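PDB 4YD8: protein PTHB1 from Homo sapiens, which forms part of the BBSome, a coat complex thought to sort specific membrane proteins to primary cilia, here as its N-terminal seven-bladed beta-propeller domain. Local coordinates for residues Arg137-Thr143 against Ile156-Asp162; Leu198-Gln204 against Gly246-Ile252. One frame throughout, in Å; residues are numbered along the deposited sequence.

Contact 1: Arg137-Thr143 against Ile156-Asp162; sequences RTACNMT and ICIQSMD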
ATOM      1  N   ARG A 137      14.528  15.118  -8.860  1.00 42.63           N
ATOM      2  CA  ARG A 137      13.533  15.920  -8.141  1.00 44.28           C
ATOM      3  C   ARG A 137      13.117  15.218  -6.856  1.00 40.20           C
ATOM      4  O   ARG A 137      13.153  13.996  -6.787  1.00 36.48           O
ATOM      5  CB  ARG A 137      12.293  16.160  -9.006  1.00 42.49           C
ATOM      6  CG  ARG A 137      12.593  16.602 -10.413  1.00 52.06           C
ATOM      7  CD  ARG A 137      11.335  16.839 -11.208  1.00 59.25           C
ATOM      8  NE  ARG A 137      11.628  17.657 -12.377  1.00 74.40           N
ATOM      9  CZ  ARG A 137      11.727  18.981 -12.346  1.00 80.49           C
ATOM     10  NH1 ARG A 137      11.550  19.634 -11.207  1.00 76.98           N
ATOM     11  NH2 ARG A 137      12.002  19.650 -13.456  1.00 89.38           N
ATOM     12  N   THR A 138      12.716  15.987  -5.847  1.00 35.61           N
ATOM     13  CA  THR A 138      12.195  15.402  -4.601  1.00 32.85           C
ATOM     14  C   THR A 138      10.949  14.550  -4.829  1.00 35.52           C
ATOM     15  O   THR A 138      10.017  14.976  -5.510  1.00 31.79           O
ATOM     16  CB  THR A 138      11.847  16.499  -3.592  1.00 37.89           C
ATOM     17  OG1 THR A 138      11.065  17.498  -4.254  1.00 41.42           O
ATOM     18  CG2 THR A 138      13.108  17.152  -3.060  1.00 38.91           C
ATOM     19  N   ALA A 139      10.920  13.359  -4.230  1.00 29.75           N
ATOM     20  CA  ALA A 139       9.812  12.426  -4.446  1.00 28.02           C
ATOM     21  C   ALA A 139       8.640  12.667  -3.506  1.00 29.71           C
ATOM     22  O   ALA A 139       8.820  13.138  -2.390  1.00 28.44           O
ATOM     23  CB  ALA A 139      10.306  10.968  -4.288  1.00 26.40           C
ATOM     24  N   CYS A 140       7.437  12.330  -3.967  1.00 26.02           N
ATOM     25  CA  CYS A 140       6.282  12.276  -3.086  1.00 25.52           C
ATOM     26  C   CYS A 140       5.906  10.822  -2.780  1.00 30.46           C
ATOM     27  O   CYS A 140       6.017  10.372  -1.640  1.00 28.53           O
ATOM     28  CB  CYS A 140       5.084  13.007  -3.696  1.00 26.85           C
ATOM     29  SG  CYS A 140       3.598  12.883  -2.650  1.00 31.77           S
ATOM     30  N   ASN A 141       5.470  10.102  -3.809  1.00 23.49           N
ATOM     31  CA  ASN A 141       4.962   8.731  -3.647  1.00 22.46           C
ATOM     32  C   ASN A 141       5.213   7.948  -4.937  1.00 23.11           C
ATOM     33  O   ASN A 141       5.757   8.492  -5.892  1.00 26.11           O
ATOM     34  CB  ASN A 141       3.467   8.730  -3.261  1.00 22.05           C
ATOM     35  CG  ASN A 141       2.588   9.558  -4.215  1.00 26.57           C
ATOM     36  OD1 ASN A 141       2.968   9.840  -5.347  1.00 27.70           O
ATOM     37  ND2 ASN A 141       1.387   9.933  -3.747  1.00 24.38           N
HETATM   38  N   MSE A 142       4.849   6.668  -4.969  1.00 23.46           N
HETATM   39  CA  MSE A 142       5.130   5.873  -6.153  1.00 21.04           C
HETATM   40  C   MSE A 142       4.060   4.825  -6.357  1.00 23.07           C
HETATM   41  O   MSE A 142       3.271   4.550  -5.446  1.00 23.48           O
HETATM   42  CB  MSE A 142       6.493   5.181  -6.044  1.00 23.54           C
HETATM   43  CG  MSE A 142       6.604   4.231  -4.860  1.00 24.46           C
HETATM   44 SE   MSE A 142       8.341   3.274  -4.999  1.00 28.37          SE
HETATM   45  CE  MSE A 142       8.410   2.506  -3.235  1.00 32.74           C
ATOM     46  N   THR A 143       4.044   4.243  -7.549  1.00 21.56           N
ATOM     47  CA  THR A 143       3.217   3.070  -7.819  1.00 21.87           C
ATOM     48  C   THR A 143       4.020   2.177  -8.769  1.00 22.82           C
ATOM     49  O   THR A 143       5.115   2.543  -9.198  1.00 21.73           O
ATOM     50  CB  THR A 143       1.831   3.472  -8.414  1.00 22.59           C
ATOM     51  OG1 THR A 143       0.969   2.330  -8.484  1.00 22.36           O
ATOM     52  CG2 THR A 143       1.987   4.097  -9.821  1.00 23.04           C
ATOM     53  N   ILE A 156       8.280   1.016 -12.294  1.00 23.05           N
ATOM     54  CA  ILE A 156       7.972   1.881 -11.165  1.00 21.64           C
ATOM     55  C   ILE A 156       7.755   3.300 -11.679  1.00 25.43           C
ATOM     56  O   ILE A 156       8.459   3.754 -12.584  1.00 25.05           O
ATOM     57  CB  ILE A 156       9.102   1.853 -10.108  1.00 25.08           C
ATOM     58  CG1 ILE A 156       9.082   0.521  -9.331  1.00 23.35           C
ATOM     59  CG2 ILE A 156       9.004   3.026  -9.123  1.00 26.31           C
ATOM     60  CD1 ILE A 156      10.339   0.292  -8.528  1.00 24.57           C
ATOM     61  N   CYS A 157       6.745   3.963 -11.136  1.00 23.08           N
ATOM     62  CA  CYS A 157       6.474   5.363 -11.467  1.00 22.60           C
ATOM     63  C   CYS A 157       6.474   6.154 -10.178  1.00 24.67           C
ATOM     64  O   CYS A 157       5.726   5.840  -9.246  1.00 25.87           O
ATOM     65  CB  CYS A 157       5.135   5.514 -12.176  1.00 22.64           C
ATOM     66  SG  CYS A 157       4.690   7.270 -12.447  1.00 28.81           S
ATOM     67  N   ILE A 158       7.327   7.170 -10.113  1.00 25.73           N
ATOM     68  CA  ILE A 158       7.431   8.007  -8.928  1.00 23.37           C
ATOM     69  C   ILE A 158       6.866   9.391  -9.249  1.00 24.31           C
ATOM     70  O   ILE A 158       7.252   9.995 -10.244  1.00 28.43           O
ATOM     71  CB  ILE A 158       8.905   8.145  -8.460  1.00 29.00           C
ATOM     72  CG1 ILE A 158       9.498   6.782  -8.057  1.00 27.05           C
ATOM     73  CG2 ILE A 158       9.028   9.137  -7.304  1.00 24.87           C
ATOM     74  CD1 ILE A 158      11.022   6.843  -7.899  1.00 30.02           C
ATOM     75  N   GLN A 159       5.945   9.871  -8.420  1.00 25.96           N
ATOM     76  CA  GLN A 159       5.468  11.242  -8.537  1.00 24.65           C
ATOM     77  C   GLN A 159       6.348  12.170  -7.708  1.00 27.21           C
ATOM     78  O   GLN A 159       6.528  11.939  -6.506  1.00 27.93           O
ATOM     79  CB  GLN A 159       4.005  11.353  -8.078  1.00 24.11           C
ATOM     80  CG  GLN A 159       3.469  12.805  -8.182  1.00 25.01           C
ATOM     81  CD  GLN A 159       2.033  12.935  -7.706  1.00 28.86           C
ATOM     82  OE1 GLN A 159       1.303  13.823  -8.142  1.00 30.78           O
ATOM     83  NE2 GLN A 159       1.621  12.050  -6.796  1.00 24.47           N
ATOM     84  N   SER A 160       6.886  13.228  -8.332  1.00 26.78           N
ATOM     85  CA  SER A 160       7.696  14.185  -7.600  1.00 27.91           C
ATOM     86  C   SER A 160       6.804  15.152  -6.830  1.00 28.46           C
ATOM     87  O   SER A 160       5.610  15.253  -7.105  1.00 29.84           O
ATOM     88  CB  SER A 160       8.607  14.973  -8.552  1.00 29.34           C
ATOM     89  OG  SER A 160       7.842  15.864  -9.346  1.00 31.91           O
HETATM   90  N   MSE A 161       7.384  15.873  -5.876  1.00 31.98           N
HETATM   91  CA  MSE A 161       6.622  16.866  -5.124  1.00 35.87           C
HETATM   92  C   MSE A 161       6.042  17.934  -6.050  1.00 34.27           C
HETATM   93  O   MSE A 161       4.972  18.459  -5.769  1.00 35.43           O
HETATM   94  CB  MSE A 161       7.486  17.533  -4.042  1.00 34.86           C
HETATM   95  CG  MSE A 161       7.879  16.588  -2.898  1.00 35.55           C
HETATM   96 SE   MSE A 161       6.330  15.986  -1.845  1.00 37.46          SE
HETATM   97  CE  MSE A 161       5.408  17.686  -1.603  1.00 52.39           C
ATOM     98  N   ASP A 162       6.722  18.232  -7.160  1.00 34.63           N
ATOM     99  CA  ASP A 162       6.229  19.281  -8.053  1.00 37.59           C
ATOM    100  C   ASP A 162       5.492  18.706  -9.270  1.00 39.13           C
ATOM    101  O   ASP A 162       5.222  19.415 -10.232  1.00 37.23           O
ATOM    102  CB  ASP A 162       7.371  20.237  -8.483  1.00 39.14           C
ATOM    103  CG  ASP A 162       8.420  19.589  -9.395  1.00 42.60           C
ATOM    104  OD1 ASP A 162       8.495  18.351  -9.517  1.00 38.00           O
ATOM    105  OD2 ASP A 162       9.204  20.353  -9.999  1.00 44.73           O
TER
HETATM  106  O   HOH W   1       9.751  17.844  -6.798  1.00 30.25           O
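A classic beta bulge interrupts this antiparallel pairing: Cys140 and Asn141 both face Gln159, whose carbonyl receives two backbone donors. Cys140 N supplies the short bond to Gln159 O (2.7 Å), in the carbonyl plane, while Asn141 N adds a weak one. The extra residue shifts the register by one. Beyond the bulge Asn141 pairs with Gln159 and Thr143 with Cys157 as hydrogen-bonded pairs, with Met142 opposite Ile158 between them.

The amides of Asn141 and Gln159 lie side by side, their planes 27° apart. Gln159 NE2 donates to Asn141 OD1 (3.0 Å) from within its own amide plane; the extended Gln159 chain, with CG anti to the backbone N (chi1 180°), brings it there. Both amide nitrogens also donate to Gly186 O, which fixes the rotation of the two groups. On the other face, Met142 CB packs on Ile158 CG1 (4.0 Å), and Ile158 CG2 touches Ala139 CB (3.8 Å).

At the open end, the bent selenomethionine chain of Met161 sets its SE against Cys140 CB (3.7 Å), and Met161 N donates to Thr138 O. Arg137 reaches past Ser160 to form a salt bridge, NH1 to Asp162 OD2 (2.7 Å), the guanidinium meeting the carboxylate obliquely. Ser160 OG donates to the other oxygen, Asp162 OD1 (2.6 Å), so the carboxylate is held from two sources.

The pair is the inner hairpin of a propeller blade: strand 164-169 continues the sheet beyond Ile158, Leu102 of strand 98-102 packs on Ala139, Met142 and Ile158, and Leu188 of strand 188-191 lies against Asn141, Thr143 and Gln159.

Contact 2: Leu198-Gln204 against Gly246-Ile252; sequences LTVSSCQ and GEQALDI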
ATOM      1  N   LEU A 198      -3.634   6.675 -12.159  1.00 22.68           N
ATOM      2  CA  LEU A 198      -4.728   7.431 -11.554  1.00 22.38           C
ATOM      3  C   LEU A 198      -4.196   8.308 -10.434  1.00 30.14           C
ATOM      4  O   LEU A 198      -3.335   7.892  -9.652  1.00 25.30           O
ATOM      5  CB  LEU A 198      -5.819   6.473 -11.025  1.00 27.96           C
ATOM      6  CG  LEU A 198      -6.711   5.972 -12.169  1.00 36.02           C
ATOM      7  CD1 LEU A 198      -6.063   4.856 -12.996  1.00 33.87           C
ATOM      8  CD2 LEU A 198      -8.037   5.542 -11.661  1.00 40.99           C
ATOM      9  N   THR A 199      -4.687   9.537 -10.364  1.00 27.53           N
ATOM     10  CA  THR A 199      -4.363  10.376  -9.234  1.00 24.01           C
ATOM     11  C   THR A 199      -5.566  11.255  -8.909  1.00 27.95           C
ATOM     12  O   THR A 199      -6.592  11.177  -9.587  1.00 26.70           O
ATOM     13  CB  THR A 199      -3.105  11.231  -9.498  1.00 24.98           C
ATOM     14  OG1 THR A 199      -2.700  11.876  -8.284  1.00 26.57           O
ATOM     15  CG2 THR A 199      -3.367  12.292 -10.593  1.00 29.81           C
ATOM     16  N   VAL A 200      -5.469  12.030  -7.834  1.00 23.00           N
ATOM     17  CA  VAL A 200      -6.492  13.032  -7.536  1.00 25.37           C
ATOM     18  C   VAL A 200      -5.817  14.378  -7.303  1.00 30.48           C
ATOM     19  O   VAL A 200      -4.898  14.483  -6.492  1.00 30.51           O
ATOM     20  CB  VAL A 200      -7.329  12.684  -6.309  1.00 23.27           C
ATOM     21  CG1 VAL A 200      -8.567  13.593  -6.245  1.00 24.04           C
ATOM     22  CG2 VAL A 200      -7.733  11.188  -6.324  1.00 22.48           C
ATOM     23  N   SER A 201      -6.288  15.404  -8.000  1.00 26.92           N
ATOM     24  CA  SER A 201      -5.639  16.711  -7.957  1.00 27.30           C
ATOM     25  C   SER A 201      -6.157  17.567  -6.811  1.00 29.73           C
ATOM     26  O   SER A 201      -7.148  17.230  -6.167  1.00 27.28           O
ATOM     27  CB  SER A 201      -5.851  17.463  -9.274  1.00 30.23           C
ATOM     28  OG  SER A 201      -7.223  17.787  -9.423  1.00 30.35           O
ATOM     29  N   SER A 202      -5.510  18.708  -6.591  1.00 27.46           N
ATOM     30  CA  SER A 202      -5.940  19.618  -5.537  1.00 29.98           C
ATOM     31  C   SER A 202      -7.295  20.253  -5.813  1.00 33.32           C
ATOM     32  O   SER A 202      -7.984  20.664  -4.882  1.00 34.52           O
ATOM     33  CB  SER A 202      -4.893  20.713  -5.319  1.00 30.46           C
ATOM     34  OG  SER A 202      -3.698  20.147  -4.823  1.00 30.69           O
ATOM     35  N   CYS A 203      -7.696  20.328  -7.074  1.00 28.75           N
ATOM     36  CA  CYS A 203      -9.023  20.864  -7.349  1.00 35.59           C
ATOM     37  C   CYS A 203     -10.054  19.723  -7.415  1.00 34.26           C
ATOM     38  O   CYS A 203     -11.131  19.860  -8.001  1.00 32.75           O
ATOM     39  CB  CYS A 203      -9.020  21.720  -8.631  1.00 36.50           C
ATOM     40  SG  CYS A 203      -8.541  20.858 -10.133  1.00 39.26           S
ATOM     41  N   GLN A 204      -9.704  18.610  -6.773  1.00 27.54           N
ATOM     42  CA  GLN A 204     -10.646  17.549  -6.402  1.00 29.90           C
ATOM     43  C   GLN A 204     -11.139  16.737  -7.605  1.00 32.41           C
ATOM     44  O   GLN A 204     -12.258  16.217  -7.613  1.00 29.94           O
ATOM     45  CB  GLN A 204     -11.821  18.158  -5.611  1.00 29.79           C
ATOM     46  CG  GLN A 204     -11.335  19.011  -4.418  1.00 29.74           C
ATOM     47  CD  GLN A 204     -12.435  19.676  -3.607  1.00 29.72           C
ATOM     48  OE1 GLN A 204     -13.481  20.080  -4.131  1.00 37.01           O
ATOM     49  NE2 GLN A 204     -12.184  19.830  -2.315  1.00 32.70           N
ATOM     50  N   GLY A 246     -15.502  16.417  -5.551  1.00 31.44           N
ATOM     51  CA  GLY A 246     -15.918  17.481  -4.653  1.00 36.68           C
ATOM     52  C   GLY A 246     -15.277  17.511  -3.278  1.00 29.73           C
ATOM     53  O   GLY A 246     -15.775  18.191  -2.381  1.00 32.56           O
ATOM     54  N   GLU A 247     -14.167  16.803  -3.118  1.00 28.81           N
ATOM     55  CA  GLU A 247     -13.450  16.763  -1.845  1.00 29.14           C
ATOM     56  C   GLU A 247     -12.034  16.291  -2.085  1.00 26.86           C
ATOM     57  O   GLU A 247     -11.745  15.732  -3.140  1.00 27.49           O
ATOM     58  CB  GLU A 247     -14.153  15.821  -0.848  1.00 28.17           C
ATOM     59  CG  GLU A 247     -14.125  14.369  -1.289  1.00 26.90           C
ATOM     60  CD  GLU A 247     -15.078  13.509  -0.475  1.00 38.66           C
ATOM     61  OE1 GLU A 247     -16.315  13.656  -0.638  1.00 44.43           O
ATOM     62  OE2 GLU A 247     -14.589  12.709   0.351  1.00 32.23           O
ATOM     63  N   GLN A 248     -11.158  16.485  -1.105  1.00 27.14           N
ATOM     64  CA  GLN A 248      -9.786  15.993  -1.217  1.00 28.16           C
ATOM     65  C   GLN A 248      -9.746  14.480  -1.009  1.00 30.73           C
ATOM     66  O   GLN A 248     -10.495  13.934  -0.190  1.00 27.50           O
ATOM     67  CB  GLN A 248      -8.865  16.692  -0.210  1.00 28.67           C
ATOM     68  CG  GLN A 248      -8.786  18.208  -0.377  1.00 29.52           C
ATOM     69  CD  GLN A 248      -8.170  18.640  -1.708  1.00 37.87           C
ATOM     70  OE1 GLN A 248      -7.231  18.017  -2.216  1.00 38.08           O
ATOM     71  NE2 GLN A 248      -8.686  19.730  -2.265  1.00 35.38           N
ATOM     72  N   ALA A 249      -8.885  13.805  -1.763  1.00 24.31           N
ATOM     73  CA  ALA A 249      -8.692  12.359  -1.596  1.00 23.97           C
ATOM     74  C   ALA A 249      -7.549  12.031  -0.643  1.00 30.80           C
ATOM     75  O   ALA A 249      -6.500  12.676  -0.671  1.00 29.17           O
ATOM     76  CB  ALA A 249      -8.439  11.704  -2.943  1.00 27.30           C
ATOM     77  N   LEU A 250      -7.761  11.017   0.191  1.00 23.29           N
ATOM     78  CA  LEU A 250      -6.712  10.498   1.065  0.50 25.77           C
ATOM     79  C   LEU A 250      -5.895   9.395   0.391  1.00 26.65           C
ATOM     80  O   LEU A 250      -4.681   9.291   0.587  1.00 24.46           O
ATOM     81  CB  LEU A 250      -7.324   9.956   2.363  0.50 26.23           C
ATOM     82  CG  LEU A 250      -7.974  10.967   3.311  0.50 31.65           C
ATOM     83  CD1 LEU A 250      -8.590  10.258   4.511  0.50 34.26           C
ATOM     84  CD2 LEU A 250      -6.953  11.996   3.770  0.50 33.50           C
ATOM     85  N   ASP A 251      -6.566   8.561  -0.392  1.00 21.21           N
ATOM     86  CA  ASP A 251      -5.914   7.395  -0.961  1.00 24.65           C
ATOM     87  C   ASP A 251      -6.695   6.893  -2.167  1.00 26.27           C
ATOM     88  O   ASP A 251      -7.890   7.189  -2.313  1.00 25.50           O
ATOM     89  CB  ASP A 251      -5.792   6.287   0.115  1.00 23.24           C
ATOM     90  CG  ASP A 251      -4.714   5.261  -0.206  1.00 29.15           C
ATOM     91  OD1 ASP A 251      -3.962   5.477  -1.180  1.00 25.85           O
ATOM     92  OD2 ASP A 251      -4.598   4.248   0.536  1.00 27.51           O
ATOM     93  N   ILE A 252      -6.005   6.151  -3.030  1.00 24.62           N
ATOM     94  CA  ILE A 252      -6.620   5.410  -4.129  1.00 28.55           C
ATOM     95  C   ILE A 252      -6.104   3.984  -4.089  1.00 33.26           C
ATOM     96  O   ILE A 252      -4.923   3.762  -3.842  1.00 33.85           O
ATOM     97  CB  ILE A 252      -6.275   5.983  -5.516  1.00 35.92           C
ATOM     98  CG1 ILE A 252      -6.682   7.433  -5.644  1.00 39.48           C
ATOM     99  CG2 ILE A 252      -6.935   5.164  -6.635  1.00 34.79           C
ATOM    100  CD1 ILE A 252      -5.943   8.103  -6.797  1.00 41.25           C
TER
HETATM  101  O   HOH W   2      -7.243  15.644  -3.534  1.00 29.97           O
HETATM  102  O   HOH W   3      -4.246  18.297  -2.821  1.00 27.32           O
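Val200 and Ala249 meet tightly, Val200 CG2 lying 3.5 Å from Ala249 CB, closer than usual for two carbons. The same methyl touches the end of Ile252, whose CD1 is 3.6 Å from Val200 CG2 and also rests against the backbone at Thr199 CA. Ile252 CG1 stands anti to the carbonyl carbon (chi1 -58°), and the extended chi2 (161°) lays CD1 against Val200 CG2 and the backbone of Thr199.

At the turn, the polar counterpart is Gln248. Its NE2 donates to Ser202 O (2.9 Å) in a nearly straight bond, 168° at the hydrogen, with the acceptor in the plane of the Gln248 amide. The other end, OE1, accepts from two waters. One, 2.7 Å from Gln248 OE1, also donates to Ser201 O and accepts from Ala249 N; the second joins OE1 to Ser202 OG. With an alanine in place of Gln248, Ser202 O would probably lose its side-chain donor and both waters an acceptor that helps fix them between the segments.

Gln204 extends across the backbone of Gly246 and Glu247, its NE2 3.4 Å from Glu247 CA and its OE1 3.2 Å from Gly246 C, while Gln248 NE2 abuts its CG.

Behind these groups, a type I turn from Ser201 to Gln204 is closed by Gln204 N on Ser201 O (3.0 Å) and presents Ser202 O to Gln248. Ser202 OG is further tied to Leu184 N, and the carboxylate of Glu247 binds Asn271 and Arg270 N.

Neighbouring propeller blades thus join here without direct strand pairing: apolar packing serves the buried part, whereas at the turn Gln248 NE2 satisfies Ser202 O and a water serves Ser201 O and Ala249 N, though Glu247 O and Gln248 N are buried without a partner in the model.

Contact 1 lies within one blade of the propeller, contact 2 between the next two. Their centres are 16 Å apart and their nearest atoms about 4 Å, without touching. Along the chain they run in series: segments 137-143 and 156-162 lie on the first two strands of one four-stranded antiparallel sheet, strand 196-200 is second in the following sheet, and strand 249-255 opens the one after. The loop and strand around 184-190 link them: Gly186 O and Leu188 meet contact 1, while Leu184 N bonds Ser202 OG and Pro187 O bonds Thr199 OG1 in contact 2. Together they illustrate two ways the ring is held together, strand pairing inside a blade and packing between blades.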